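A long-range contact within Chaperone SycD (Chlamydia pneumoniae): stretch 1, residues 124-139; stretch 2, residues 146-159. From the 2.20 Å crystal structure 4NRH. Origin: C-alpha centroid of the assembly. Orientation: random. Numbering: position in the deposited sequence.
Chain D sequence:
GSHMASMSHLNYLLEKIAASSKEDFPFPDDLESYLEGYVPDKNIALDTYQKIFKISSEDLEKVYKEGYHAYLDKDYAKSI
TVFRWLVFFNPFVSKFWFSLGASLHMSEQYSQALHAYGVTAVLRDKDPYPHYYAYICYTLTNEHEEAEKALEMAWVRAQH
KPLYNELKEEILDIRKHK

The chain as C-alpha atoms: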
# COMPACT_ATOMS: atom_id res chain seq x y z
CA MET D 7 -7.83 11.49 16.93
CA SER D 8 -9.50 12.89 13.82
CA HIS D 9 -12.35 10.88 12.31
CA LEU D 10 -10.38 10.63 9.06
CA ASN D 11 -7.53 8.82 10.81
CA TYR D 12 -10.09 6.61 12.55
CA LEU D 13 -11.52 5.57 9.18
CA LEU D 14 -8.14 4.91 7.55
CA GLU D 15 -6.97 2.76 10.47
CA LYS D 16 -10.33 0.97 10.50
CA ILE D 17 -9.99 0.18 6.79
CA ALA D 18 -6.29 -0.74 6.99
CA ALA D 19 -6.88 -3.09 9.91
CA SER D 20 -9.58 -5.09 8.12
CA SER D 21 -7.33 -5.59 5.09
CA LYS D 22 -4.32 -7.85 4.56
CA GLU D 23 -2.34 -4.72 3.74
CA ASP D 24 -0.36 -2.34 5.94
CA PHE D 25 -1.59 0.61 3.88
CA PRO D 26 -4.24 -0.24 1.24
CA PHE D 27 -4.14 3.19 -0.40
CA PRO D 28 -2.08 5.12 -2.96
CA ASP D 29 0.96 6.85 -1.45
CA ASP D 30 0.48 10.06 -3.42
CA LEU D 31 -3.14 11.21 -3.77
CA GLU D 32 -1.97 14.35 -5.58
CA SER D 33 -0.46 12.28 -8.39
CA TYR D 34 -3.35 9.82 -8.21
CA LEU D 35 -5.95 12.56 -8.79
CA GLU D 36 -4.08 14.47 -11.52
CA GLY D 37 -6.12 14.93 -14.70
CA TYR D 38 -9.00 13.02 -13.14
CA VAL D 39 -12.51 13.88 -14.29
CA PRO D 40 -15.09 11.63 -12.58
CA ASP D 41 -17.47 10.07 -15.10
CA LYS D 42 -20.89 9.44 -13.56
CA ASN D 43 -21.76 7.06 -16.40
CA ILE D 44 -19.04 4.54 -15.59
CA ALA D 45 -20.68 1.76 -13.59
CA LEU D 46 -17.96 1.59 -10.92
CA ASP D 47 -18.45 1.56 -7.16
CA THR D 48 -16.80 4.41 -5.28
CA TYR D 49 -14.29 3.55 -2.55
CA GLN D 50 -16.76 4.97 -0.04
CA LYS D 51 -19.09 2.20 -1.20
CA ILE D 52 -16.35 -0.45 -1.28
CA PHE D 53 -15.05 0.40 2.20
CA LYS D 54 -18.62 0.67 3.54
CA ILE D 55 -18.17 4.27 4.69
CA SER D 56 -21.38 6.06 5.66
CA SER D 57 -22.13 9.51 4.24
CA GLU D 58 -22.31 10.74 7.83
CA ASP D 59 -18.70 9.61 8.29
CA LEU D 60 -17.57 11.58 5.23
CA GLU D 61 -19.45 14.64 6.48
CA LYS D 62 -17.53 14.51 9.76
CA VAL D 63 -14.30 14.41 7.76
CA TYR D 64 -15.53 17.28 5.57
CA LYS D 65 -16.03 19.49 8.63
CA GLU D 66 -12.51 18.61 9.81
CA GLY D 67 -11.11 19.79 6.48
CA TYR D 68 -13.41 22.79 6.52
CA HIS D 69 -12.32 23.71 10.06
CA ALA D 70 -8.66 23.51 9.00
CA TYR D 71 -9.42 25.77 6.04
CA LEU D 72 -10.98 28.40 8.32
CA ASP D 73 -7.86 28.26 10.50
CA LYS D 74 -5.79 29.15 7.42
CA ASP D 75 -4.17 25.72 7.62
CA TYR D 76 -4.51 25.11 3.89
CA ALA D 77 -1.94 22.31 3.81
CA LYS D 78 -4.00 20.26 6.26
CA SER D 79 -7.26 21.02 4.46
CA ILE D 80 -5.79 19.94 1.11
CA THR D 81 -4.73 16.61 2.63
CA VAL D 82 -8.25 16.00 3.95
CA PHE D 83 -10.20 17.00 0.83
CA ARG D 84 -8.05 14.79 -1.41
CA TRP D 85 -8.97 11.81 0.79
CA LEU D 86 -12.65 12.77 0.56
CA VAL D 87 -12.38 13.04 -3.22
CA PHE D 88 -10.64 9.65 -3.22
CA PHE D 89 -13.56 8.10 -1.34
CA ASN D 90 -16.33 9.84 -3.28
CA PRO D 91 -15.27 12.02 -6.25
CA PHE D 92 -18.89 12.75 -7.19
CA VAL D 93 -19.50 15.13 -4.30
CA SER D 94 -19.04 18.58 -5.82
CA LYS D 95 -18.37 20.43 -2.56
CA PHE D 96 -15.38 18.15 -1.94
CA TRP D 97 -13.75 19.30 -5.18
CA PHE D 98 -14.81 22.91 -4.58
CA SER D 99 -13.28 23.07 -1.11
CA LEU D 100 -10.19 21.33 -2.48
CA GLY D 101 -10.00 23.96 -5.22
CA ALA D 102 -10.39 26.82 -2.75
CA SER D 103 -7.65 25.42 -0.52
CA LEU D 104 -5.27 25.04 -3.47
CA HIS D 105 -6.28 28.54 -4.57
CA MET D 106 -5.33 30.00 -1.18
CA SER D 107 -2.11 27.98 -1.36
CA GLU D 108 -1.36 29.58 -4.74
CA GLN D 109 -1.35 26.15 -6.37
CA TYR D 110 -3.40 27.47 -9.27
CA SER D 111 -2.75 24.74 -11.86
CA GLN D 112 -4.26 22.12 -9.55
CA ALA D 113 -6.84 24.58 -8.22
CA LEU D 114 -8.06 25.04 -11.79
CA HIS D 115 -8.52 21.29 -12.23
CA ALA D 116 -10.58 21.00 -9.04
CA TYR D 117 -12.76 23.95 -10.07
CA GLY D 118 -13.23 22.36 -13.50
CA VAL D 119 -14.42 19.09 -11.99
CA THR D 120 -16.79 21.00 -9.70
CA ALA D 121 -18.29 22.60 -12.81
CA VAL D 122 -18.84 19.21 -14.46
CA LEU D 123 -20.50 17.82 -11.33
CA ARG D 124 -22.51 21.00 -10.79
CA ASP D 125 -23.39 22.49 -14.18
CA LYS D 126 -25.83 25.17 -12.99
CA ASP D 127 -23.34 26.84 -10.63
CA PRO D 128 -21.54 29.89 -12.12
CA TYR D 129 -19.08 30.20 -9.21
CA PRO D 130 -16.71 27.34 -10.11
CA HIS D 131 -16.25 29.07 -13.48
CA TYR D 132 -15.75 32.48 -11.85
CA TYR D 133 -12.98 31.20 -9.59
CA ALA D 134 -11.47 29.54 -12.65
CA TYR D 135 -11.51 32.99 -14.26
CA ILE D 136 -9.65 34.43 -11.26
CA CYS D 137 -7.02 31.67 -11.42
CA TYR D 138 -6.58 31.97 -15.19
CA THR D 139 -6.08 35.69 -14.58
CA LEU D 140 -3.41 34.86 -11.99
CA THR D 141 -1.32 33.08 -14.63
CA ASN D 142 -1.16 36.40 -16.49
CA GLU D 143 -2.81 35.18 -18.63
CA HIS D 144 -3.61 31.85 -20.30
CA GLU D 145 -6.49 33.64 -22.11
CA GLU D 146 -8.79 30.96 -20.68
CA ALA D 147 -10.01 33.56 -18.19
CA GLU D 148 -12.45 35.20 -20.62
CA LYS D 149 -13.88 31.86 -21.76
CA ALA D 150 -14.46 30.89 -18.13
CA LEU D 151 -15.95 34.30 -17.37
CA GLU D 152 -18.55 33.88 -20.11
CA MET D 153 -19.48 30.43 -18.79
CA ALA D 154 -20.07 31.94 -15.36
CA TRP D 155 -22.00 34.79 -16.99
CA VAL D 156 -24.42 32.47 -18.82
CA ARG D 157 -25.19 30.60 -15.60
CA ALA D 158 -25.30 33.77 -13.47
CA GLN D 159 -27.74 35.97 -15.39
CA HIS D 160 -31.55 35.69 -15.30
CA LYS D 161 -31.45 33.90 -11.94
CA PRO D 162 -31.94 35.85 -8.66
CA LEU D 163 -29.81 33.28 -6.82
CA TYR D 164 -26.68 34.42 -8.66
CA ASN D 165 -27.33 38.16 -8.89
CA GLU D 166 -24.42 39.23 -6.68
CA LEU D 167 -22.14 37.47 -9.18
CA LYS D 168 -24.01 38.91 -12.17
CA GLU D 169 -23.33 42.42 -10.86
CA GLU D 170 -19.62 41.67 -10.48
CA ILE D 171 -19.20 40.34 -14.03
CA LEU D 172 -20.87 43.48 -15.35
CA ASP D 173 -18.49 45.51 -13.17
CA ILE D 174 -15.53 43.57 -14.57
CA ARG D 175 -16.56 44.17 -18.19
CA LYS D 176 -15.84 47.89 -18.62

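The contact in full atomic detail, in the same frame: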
# COMPACT_ATOMS: atom_id res chain seq x y z
N ARG D 124 -21.53 20.02 -11.22
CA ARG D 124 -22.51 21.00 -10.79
C ARG D 124 -22.69 22.07 -11.87
O ARG D 124 -22.27 23.21 -11.71
CB ARG D 124 -22.06 21.64 -9.47
CG ARG D 124 -23.18 22.25 -8.64
CD ARG D 124 -22.60 23.22 -7.61
NE ARG D 124 -21.96 22.54 -6.49
CZ ARG D 124 -21.23 23.15 -5.57
NH1 ARG D 124 -21.05 24.46 -5.63
NH2 ARG D 124 -20.68 22.46 -4.58
N ASP D 125 -23.32 21.67 -12.97
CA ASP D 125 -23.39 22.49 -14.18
C ASP D 125 -24.05 23.86 -14.00
O ASP D 125 -23.66 24.83 -14.65
CB ASP D 125 -24.13 21.72 -15.28
CG ASP D 125 -23.93 22.32 -16.66
OD1 ASP D 125 -22.93 23.04 -16.85
OD2 ASP D 125 -24.78 22.09 -17.54
N LYS D 126 -25.05 23.94 -13.13
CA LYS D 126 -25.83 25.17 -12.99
C LYS D 126 -25.08 26.28 -12.23
O LYS D 126 -25.42 27.45 -12.35
CB LYS D 126 -27.15 24.88 -12.28
CG LYS D 126 -28.10 23.99 -13.08
CD LYS D 126 -29.36 23.69 -12.30
CE LYS D 126 -30.30 22.80 -13.10
NZ LYS D 126 -31.49 22.38 -12.30
N ASP D 127 -24.07 25.89 -11.46
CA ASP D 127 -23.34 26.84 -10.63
C ASP D 127 -22.33 27.66 -11.44
O ASP D 127 -21.44 27.09 -12.07
CB ASP D 127 -22.62 26.10 -9.50
CG ASP D 127 -22.21 27.01 -8.35
OD1 ASP D 127 -22.30 28.24 -8.50
OD2 ASP D 127 -21.80 26.48 -7.30
N PRO D 128 -22.48 28.99 -11.43
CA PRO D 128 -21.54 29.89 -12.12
C PRO D 128 -20.22 30.08 -11.37
O PRO D 128 -19.20 30.37 -12.00
CB PRO D 128 -22.31 31.21 -12.20
CG PRO D 128 -23.22 31.16 -11.02
CD PRO D 128 -23.64 29.72 -10.90
N TYR D 129 -20.24 29.91 -10.05
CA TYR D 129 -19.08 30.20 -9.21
C TYR D 129 -17.81 29.37 -9.48
O TYR D 129 -16.71 29.91 -9.39
CB TYR D 129 -19.48 30.07 -7.73
CG TYR D 129 -20.17 31.30 -7.20
CD1 TYR D 129 -19.44 32.42 -6.84
CD2 TYR D 129 -21.55 31.35 -7.08
CE1 TYR D 129 -20.06 33.56 -6.35
CE2 TYR D 129 -22.18 32.49 -6.60
CZ TYR D 129 -21.43 33.58 -6.24
OH TYR D 129 -22.05 34.71 -5.76
N PRO D 130 -17.94 28.06 -9.77
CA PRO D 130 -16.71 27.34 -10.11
C PRO D 130 -16.01 27.94 -11.33
O PRO D 130 -14.78 27.97 -11.38
CB PRO D 130 -17.20 25.92 -10.42
CG PRO D 130 -18.45 25.78 -9.63
CD PRO D 130 -19.09 27.14 -9.64
N HIS D 131 -16.79 28.42 -12.29
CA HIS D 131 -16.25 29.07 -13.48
C HIS D 131 -15.63 30.42 -13.16
O HIS D 131 -14.59 30.79 -13.72
CB HIS D 131 -17.34 29.24 -14.54
CG HIS D 131 -17.94 27.94 -15.00
ND1 HIS D 131 -17.31 27.10 -15.88
CD2 HIS D 131 -19.12 27.35 -14.68
CE1 HIS D 131 -18.07 26.04 -16.10
NE2 HIS D 131 -19.17 26.16 -15.38
N TYR D 132 -16.26 31.17 -12.26
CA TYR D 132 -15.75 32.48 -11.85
C TYR D 132 -14.39 32.38 -11.17
O TYR D 132 -13.50 33.19 -11.43
CB TYR D 132 -16.75 33.18 -10.92
CG TYR D 132 -16.21 34.47 -10.33
CD1 TYR D 132 -16.07 35.61 -11.12
CD2 TYR D 132 -15.84 34.55 -9.00
CE1 TYR D 132 -15.58 36.79 -10.59
CE2 TYR D 132 -15.35 35.73 -8.46
CZ TYR D 132 -15.22 36.84 -9.26
OH TYR D 132 -14.73 38.01 -8.73
N TYR D 133 -14.24 31.40 -10.29
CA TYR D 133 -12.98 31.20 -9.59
C TYR D 133 -11.92 30.63 -10.53
O TYR D 133 -10.72 30.80 -10.31
CB TYR D 133 -13.17 30.28 -8.38
CG TYR D 133 -13.83 30.99 -7.22
CD1 TYR D 133 -13.17 31.99 -6.53
CD2 TYR D 133 -15.12 30.65 -6.82
CE1 TYR D 133 -13.77 32.65 -5.47
CE2 TYR D 133 -15.73 31.30 -5.76
CZ TYR D 133 -15.05 32.30 -5.09
OH TYR D 133 -15.65 32.95 -4.04
N ALA D 134 -12.37 29.96 -11.59
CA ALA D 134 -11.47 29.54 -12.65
C ALA D 134 -10.96 30.76 -13.40
O ALA D 134 -9.78 30.84 -13.76
CB ALA D 134 -12.17 28.58 -13.60
N TYR D 135 -11.85 31.72 -13.62
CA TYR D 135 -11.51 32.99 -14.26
C TYR D 135 -10.43 33.72 -13.46
O TYR D 135 -9.46 34.22 -14.03
CB TYR D 135 -12.76 33.87 -14.41
CG TYR D 135 -12.49 35.36 -14.34
CD1 TYR D 135 -12.04 36.06 -15.45
CD2 TYR D 135 -12.71 36.07 -13.16
CE1 TYR D 135 -11.81 37.42 -15.39
CE2 TYR D 135 -12.47 37.43 -13.09
CZ TYR D 135 -12.02 38.10 -14.21
OH TYR D 135 -11.79 39.45 -14.14
N ILE D 136 -10.62 33.80 -12.15
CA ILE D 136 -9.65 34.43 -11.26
C ILE D 136 -8.28 33.76 -11.38
O ILE D 136 -7.26 34.44 -11.53
CB ILE D 136 -10.11 34.37 -9.79
CG1 ILE D 136 -11.35 35.24 -9.58
CG2 ILE D 136 -8.99 34.82 -8.86
CD1 ILE D 136 -11.83 35.27 -8.14
N CYS D 137 -8.26 32.43 -11.34
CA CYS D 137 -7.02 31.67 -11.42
C CYS D 137 -6.33 31.83 -12.77
O CYS D 137 -5.11 31.99 -12.84
CB CYS D 137 -7.28 30.20 -11.12
SG CYS D 137 -7.60 29.83 -9.38
N TYR D 138 -7.11 31.77 -13.85
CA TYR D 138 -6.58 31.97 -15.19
C TYR D 138 -5.99 33.37 -15.34
O TYR D 138 -5.03 33.58 -16.08
CB TYR D 138 -7.67 31.75 -16.24
CG TYR D 138 -7.99 30.30 -16.54
CD1 TYR D 138 -6.97 29.37 -16.71
CD2 TYR D 138 -9.30 29.87 -16.65
CE1 TYR D 138 -7.26 28.04 -16.99
CE2 TYR D 138 -9.60 28.55 -16.92
CZ TYR D 138 -8.58 27.64 -17.09
OH TYR D 138 -8.88 26.32 -17.36
N THR D 139 -6.58 34.32 -14.62
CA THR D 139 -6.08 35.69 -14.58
C THR D 139 -4.73 35.73 -13.86
O THR D 139 -3.82 36.46 -14.24
CB THR D 139 -7.08 36.63 -13.88
OG1 THR D 139 -8.29 36.71 -14.65
CG2 THR D 139 -6.49 38.03 -13.71
N GLU D 146 -7.67 31.84 -21.01
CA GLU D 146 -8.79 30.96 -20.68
C GLU D 146 -9.72 31.66 -19.70
O GLU D 146 -10.82 31.19 -19.43
CB GLU D 146 -8.29 29.64 -20.08
CG GLU D 146 -7.82 28.61 -21.09
CD GLU D 146 -8.94 28.10 -21.98
OE1 GLU D 146 -10.04 27.83 -21.46
OE2 GLU D 146 -8.71 27.97 -23.20
N ALA D 147 -9.25 32.78 -19.17
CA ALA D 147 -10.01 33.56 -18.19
C ALA D 147 -11.32 34.08 -18.78
O ALA D 147 -12.37 33.96 -18.15
CB ALA D 147 -9.17 34.73 -17.68
N GLU D 148 -11.26 34.66 -19.98
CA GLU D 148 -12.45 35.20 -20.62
C GLU D 148 -13.48 34.12 -20.95
O GLU D 148 -14.68 34.32 -20.76
CB GLU D 148 -12.08 35.97 -21.89
CG GLU D 148 -11.49 37.35 -21.64
CD GLU D 148 -12.50 38.30 -21.01
OE1 GLU D 148 -13.71 38.16 -21.29
OE2 GLU D 148 -12.08 39.18 -20.23
N LYS D 149 -13.00 32.98 -21.44
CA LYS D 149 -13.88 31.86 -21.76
C LYS D 149 -14.60 31.35 -20.51
O LYS D 149 -15.78 30.99 -20.57
CB LYS D 149 -13.09 30.72 -22.41
CG LYS D 149 -13.96 29.57 -22.88
CD LYS D 149 -13.12 28.37 -23.31
CE LYS D 149 -12.27 28.70 -24.52
NZ LYS D 149 -11.59 27.49 -25.06
N ALA D 150 -13.89 31.33 -19.39
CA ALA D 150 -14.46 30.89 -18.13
C ALA D 150 -15.40 31.94 -17.56
O ALA D 150 -16.38 31.60 -16.89
CB ALA D 150 -13.35 30.57 -17.13
N LEU D 151 -15.10 33.20 -17.82
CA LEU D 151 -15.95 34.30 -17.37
C LEU D 151 -17.31 34.25 -18.05
O LEU D 151 -18.34 34.45 -17.40
CB LEU D 151 -15.27 35.65 -17.66
CG LEU D 151 -15.38 36.76 -16.60
CD1 LEU D 151 -15.62 38.11 -17.27
CD2 LEU D 151 -16.46 36.46 -15.56
N GLU D 152 -17.32 33.99 -19.35
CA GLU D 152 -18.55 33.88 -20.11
C GLU D 152 -19.42 32.72 -19.62
O GLU D 152 -20.64 32.83 -19.54
CB GLU D 152 -18.25 33.71 -21.60
CG GLU D 152 -19.46 33.36 -22.46
CD GLU D 152 -20.42 34.52 -22.64
OE1 GLU D 152 -21.52 34.30 -23.18
OE2 GLU D 152 -20.07 35.66 -22.25
N MET D 153 -18.77 31.60 -19.28
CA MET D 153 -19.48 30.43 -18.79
C MET D 153 -20.16 30.72 -17.46
O MET D 153 -21.28 30.27 -17.21
CB MET D 153 -18.54 29.24 -18.65
CG MET D 153 -18.50 28.32 -19.86
SD MET D 153 -17.14 27.15 -19.81
CE MET D 153 -17.23 26.46 -21.46
N ALA D 154 -19.48 31.49 -16.61
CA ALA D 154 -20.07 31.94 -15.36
C ALA D 154 -21.23 32.89 -15.65
O ALA D 154 -22.29 32.79 -15.04
CB ALA D 154 -19.02 32.63 -14.50
N TRP D 155 -21.01 33.80 -16.60
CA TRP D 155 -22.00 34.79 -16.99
C TRP D 155 -23.32 34.17 -17.44
O TRP D 155 -24.39 34.60 -17.02
CB TRP D 155 -21.44 35.67 -18.11
CG TRP D 155 -22.46 36.59 -18.72
CD1 TRP D 155 -22.97 36.52 -19.98
CD2 TRP D 155 -23.08 37.71 -18.09
NE1 TRP D 155 -23.88 37.54 -20.18
CE2 TRP D 155 -23.97 38.28 -19.03
CE3 TRP D 155 -22.98 38.29 -16.82
CZ2 TRP D 155 -24.74 39.40 -18.74
CZ3 TRP D 155 -23.76 39.41 -16.54
CH2 TRP D 155 -24.63 39.95 -17.50
N VAL D 156 -23.23 33.16 -18.31
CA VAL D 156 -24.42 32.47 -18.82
C VAL D 156 -25.24 31.87 -17.68
O VAL D 156 -26.47 31.98 -17.66
CB VAL D 156 -24.02 31.36 -19.81
CG1 VAL D 156 -25.20 30.44 -20.10
CG2 VAL D 156 -23.49 31.96 -21.11
N ARG D 157 -24.55 31.26 -16.73
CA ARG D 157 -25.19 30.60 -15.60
C ARG D 157 -25.63 31.60 -14.52
O ARG D 157 -26.51 31.29 -13.72
CB ARG D 157 -24.25 29.56 -14.99
CG ARG D 157 -24.03 28.35 -15.88
CD ARG D 157 -22.67 27.73 -15.65
NE ARG D 157 -22.46 26.53 -16.46
CZ ARG D 157 -22.09 26.56 -17.74
NH1 ARG D 157 -21.87 27.71 -18.35
NH2 ARG D 157 -21.92 25.42 -18.40
N ALA D 158 -25.02 32.78 -14.51
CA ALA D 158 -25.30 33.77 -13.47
C ALA D 158 -26.52 34.63 -13.77
O ALA D 158 -27.33 34.89 -12.88
CB ALA D 158 -24.08 34.66 -13.26
N GLN D 159 -26.65 35.07 -15.02
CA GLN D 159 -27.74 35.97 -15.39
C GLN D 159 -29.11 35.29 -15.31
O GLN D 159 -29.20 34.07 -15.22
CB GLN D 159 -27.52 36.51 -16.81
CG GLN D 159 -27.51 35.45 -17.89
CD GLN D 159 -27.23 36.02 -19.27
OE1 GLN D 159 -27.05 37.23 -19.42
NE2 GLN D 159 -27.21 35.16 -20.28
O HOH W 1 -27.50 28.56 -14.13

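Three aromatic rings on one helix each receive an aliphatic carbon of the other stretch over a face, and the tightest of these contacts comes from a glutamate: E146 CB lies 3.3 Å from the centroid of the Y138 ring, 1° off its normal. L151 CG sits over a face of Y135, 3.9 Å from the ring centroid and 23° off the normal; M153 CB does the same at H131, 4.0 Å from the ring centroid and 24° off.

The helices, 129-139 and 147-158, run nearly antiparallel, at 157°, with axes approaching to 7.7 Å. Alanines line the close passage. P128 CA is 4.1 Å from A154 CA, and Y135 CA is 4.2 Å from A147 CA, separations that leave little room for side chains between the backbones. Packing here is mutual: A150 points toward the first helix and sits among H131, A134, Y135 and Y138, while H131 occupies a hole formed by A150, M153, A154 and R157. Apolar contacts extend the seam, with Y138 CB 3.6 Å from A147 CB and P128 CB 4.0 Å from A158 CB.

Direct hydrogen bonding across the contact is concentrated in R157, which loses the largest area to the other stretch. R157 NE donates to D125 O (2.8 Å, 140°), and R157 NH2 donates to D125 OD1 (3.0 Å, 163°) within a salt bridge. R157 NH1 turns back to its own helix and donates to M153 O at 2.9 Å, so all three guanidinium nitrogens are engaged. H131 NE2 lies over a face of this group, 3.5 Å from R157 NE, but the poor angle rules out a hydrogen bond. A water adds a backbone bridge, its oxygen donating to K126 O at 3.0 Å and R157 O at 2.9 Å.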